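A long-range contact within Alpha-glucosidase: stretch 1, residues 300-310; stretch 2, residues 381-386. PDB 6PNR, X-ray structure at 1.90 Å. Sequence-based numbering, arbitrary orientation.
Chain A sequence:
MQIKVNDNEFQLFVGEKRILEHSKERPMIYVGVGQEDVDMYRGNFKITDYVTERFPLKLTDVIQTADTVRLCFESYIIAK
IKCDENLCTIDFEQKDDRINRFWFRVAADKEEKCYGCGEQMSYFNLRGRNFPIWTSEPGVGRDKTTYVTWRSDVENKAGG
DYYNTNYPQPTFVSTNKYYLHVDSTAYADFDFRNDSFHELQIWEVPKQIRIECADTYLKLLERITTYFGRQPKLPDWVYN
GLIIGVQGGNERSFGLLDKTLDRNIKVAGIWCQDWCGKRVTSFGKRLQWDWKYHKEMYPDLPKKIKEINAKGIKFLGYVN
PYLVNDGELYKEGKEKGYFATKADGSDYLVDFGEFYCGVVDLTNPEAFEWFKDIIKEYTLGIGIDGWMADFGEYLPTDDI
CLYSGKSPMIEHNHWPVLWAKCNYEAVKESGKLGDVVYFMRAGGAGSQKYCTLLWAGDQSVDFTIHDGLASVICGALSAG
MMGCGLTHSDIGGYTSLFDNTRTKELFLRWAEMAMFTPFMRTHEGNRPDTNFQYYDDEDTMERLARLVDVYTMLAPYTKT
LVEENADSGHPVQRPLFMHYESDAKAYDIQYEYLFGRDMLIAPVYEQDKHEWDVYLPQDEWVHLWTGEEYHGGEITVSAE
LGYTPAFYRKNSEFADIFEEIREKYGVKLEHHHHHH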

# COMPACT_ATOMS: atom_id res chain seq x y z
N ASP A 300 33.21 -29.16 25.82
CA ASP A 300 32.95 -30.59 25.96
C ASP A 300 31.45 -30.90 25.87
O ASP A 300 30.93 -31.75 26.59
CB ASP A 300 33.55 -31.12 27.27
CG ASP A 300 35.08 -31.08 27.27
OD1 ASP A 300 35.69 -30.85 26.19
OD2 ASP A 300 35.66 -31.28 28.35
N LEU A 301 30.76 -30.20 24.98
CA LEU A 301 29.34 -30.48 24.78
C LEU A 301 29.05 -31.96 24.52
O LEU A 301 28.10 -32.49 25.12
CB LEU A 301 28.79 -29.60 23.65
CG LEU A 301 27.30 -29.74 23.33
CD1 LEU A 301 26.45 -29.51 24.56
CD2 LEU A 301 26.89 -28.80 22.21
N PRO A 302 29.81 -32.68 23.68
CA PRO A 302 29.47 -34.10 23.46
C PRO A 302 29.43 -34.91 24.74
O PRO A 302 28.56 -35.78 24.91
CB PRO A 302 30.59 -34.58 22.52
CG PRO A 302 31.03 -33.33 21.79
CD PRO A 302 30.96 -32.26 22.86
N LYS A 303 30.34 -34.64 25.67
CA LYS A 303 30.30 -35.29 26.97
C LYS A 303 29.03 -34.93 27.73
O LYS A 303 28.38 -35.80 28.33
CB LYS A 303 31.56 -34.90 27.76
CG LYS A 303 31.88 -35.82 28.92
CD LYS A 303 33.22 -35.45 29.58
CE LYS A 303 33.55 -36.43 30.72
NZ LYS A 303 34.87 -36.16 31.37
N LYS A 304 28.66 -33.64 27.74
CA LYS A 304 27.45 -33.20 28.44
C LYS A 304 26.21 -33.86 27.85
O LYS A 304 25.30 -34.23 28.59
CB LYS A 304 27.30 -31.69 28.36
CG LYS A 304 28.44 -30.90 28.99
CD LYS A 304 28.31 -30.91 30.50
CE LYS A 304 29.06 -29.73 31.11
NZ LYS A 304 30.50 -29.78 30.75
N ILE A 305 26.15 -33.97 26.52
CA ILE A 305 25.01 -34.62 25.88
C ILE A 305 24.87 -36.06 26.37
O ILE A 305 23.77 -36.52 26.69
CB ILE A 305 25.14 -34.54 24.35
CG1 ILE A 305 24.92 -33.09 23.89
CG2 ILE A 305 24.13 -35.47 23.69
CD1 ILE A 305 25.27 -32.83 22.44
N LYS A 306 25.99 -36.79 26.47
CA LYS A 306 25.92 -38.16 26.98
C LYS A 306 25.35 -38.20 28.39
O LYS A 306 24.50 -39.04 28.70
CB LYS A 306 27.31 -38.81 26.96
CG LYS A 306 27.85 -39.15 25.57
CD LYS A 306 29.30 -39.63 25.68
CE LYS A 306 29.83 -40.16 24.35
NZ LYS A 306 31.30 -40.47 24.43
N GLU A 307 25.79 -37.27 29.25
CA GLU A 307 25.32 -37.26 30.63
C GLU A 307 23.81 -37.06 30.70
O GLU A 307 23.12 -37.79 31.42
CB GLU A 307 26.03 -36.17 31.42
CG GLU A 307 27.53 -36.29 31.45
CD GLU A 307 28.18 -35.11 32.15
OE1 GLU A 307 27.45 -34.32 32.79
OE2 GLU A 307 29.43 -34.97 32.06
N ILE A 308 23.28 -36.08 29.97
CA ILE A 308 21.84 -35.85 30.10
C ILE A 308 21.05 -36.95 29.39
O ILE A 308 19.93 -37.27 29.81
CB ILE A 308 21.44 -34.44 29.61
CG1 ILE A 308 21.65 -34.28 28.11
CG2 ILE A 308 22.20 -33.36 30.37
CD1 ILE A 308 21.00 -33.04 27.56
N ASN A 309 21.61 -37.54 28.32
CA ASN A 309 20.98 -38.71 27.70
C ASN A 309 20.76 -39.83 28.71
O ASN A 309 19.70 -40.46 28.74
CB ASN A 309 21.83 -39.25 26.55
CG ASN A 309 21.73 -38.41 25.30
OD1 ASN A 309 20.97 -37.44 25.22
ND2 ASN A 309 22.52 -38.78 24.29
N ALA A 310 21.78 -40.10 29.54
CA ALA A 310 21.65 -41.15 30.55
C ALA A 310 20.55 -40.84 31.55
O ALA A 310 20.08 -41.76 32.24
CB ALA A 310 22.99 -41.35 31.27
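Stretch 2 381-386: GIGIDG

What shape does each stretch bring to the contact? Residues 301 onward form a helix, held by backbone bonds such as I305 N to L301 O at 2.8 Å and N309 N to I305 O at 2.9 Å. Stretch 2 has no regular helix or strand where it touches this helix, so no crossing angle applies. It follows the same general direction: I382 lies near the start of the helix, by L301 and P302, while D385 comes near N309, two turns further on.

Where does I382 sit? It covers the most surface, and its CA-to-CB bond points toward the helix. Its CB lies 4.0 Å from P302 CG, and its CD1 reaches to 4.3 Å from L301 CD2. Here the backbones come nearest, with P302 CA and I382 CA 5.4 Å apart. The chi1 of I382 is p and its chi2 t.

What does I305 meet one turn along the helix? Its side chain, in the m, t rotamer, lies over successive residues of stretch 2. I305 CD1 is 3.6 Å from I382 O and 3.9 Å from I384 CG1, while I305 CG2 approaches G383 O to 3.5 Å. These are packing contacts, in which a buried aliphatic side chain rests on backbone as well as on apolar neighbours. G383, at phi 93° and psi 17°, has no side chain to point; an ideal CB there would stand 3.5 Å from I305 CG2 and would also jam against the preceding carbonyl oxygen.

Does any polar link join the two stretches? No direct hydrogen bond does, but a water bridges their backbones. It donates to P302 O at 2.7 Å and to I382 O at 2.8 Å, tying the two carbonyls together beside the apolar packing.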

# COMPACT_ATOMS: atom_id res chain seq x y z
N GLY A 381 26.70 -36.08 14.48
CA GLY A 381 27.95 -36.69 14.89
C GLY A 381 28.34 -36.47 16.34
O GLY A 381 29.19 -37.19 16.86
N ILE A 382 27.75 -35.48 17.02
CA ILE A 382 28.04 -35.30 18.44
C ILE A 382 26.86 -35.73 19.31
O ILE A 382 26.87 -35.48 20.52
CB ILE A 382 28.48 -33.86 18.78
CG1 ILE A 382 27.37 -32.84 18.51
CG2 ILE A 382 29.72 -33.46 18.01
CD1 ILE A 382 27.77 -31.43 18.93
N GLY A 383 25.85 -36.36 18.74
CA GLY A 383 24.76 -36.90 19.53
C GLY A 383 23.56 -35.98 19.70
O GLY A 383 22.75 -36.21 20.60
N ILE A 384 23.43 -34.96 18.87
CA ILE A 384 22.23 -34.12 18.88
C ILE A 384 21.11 -34.88 18.18
O ILE A 384 21.30 -35.41 17.08
CB ILE A 384 22.52 -32.77 18.21
CG1 ILE A 384 23.51 -31.94 19.06
CG2 ILE A 384 21.24 -32.01 17.98
CD1 ILE A 384 23.95 -30.60 18.43
N ASP A 385 19.96 -34.97 18.84
CA ASP A 385 18.83 -35.78 18.39
C ASP A 385 17.70 -34.97 17.76
O ASP A 385 16.67 -35.54 17.40
CB ASP A 385 18.30 -36.60 19.56
CG ASP A 385 19.22 -37.77 19.89
OD1 ASP A 385 19.63 -38.47 18.94
OD2 ASP A 385 19.54 -37.97 21.08
N GLY A 386 17.87 -33.68 17.59
CA GLY A 386 16.86 -32.89 16.90
C GLY A 386 17.38 -31.48 16.77
O GLY A 386 18.36 -31.10 17.41
O HOH W 1 27.73 -37.04 22.66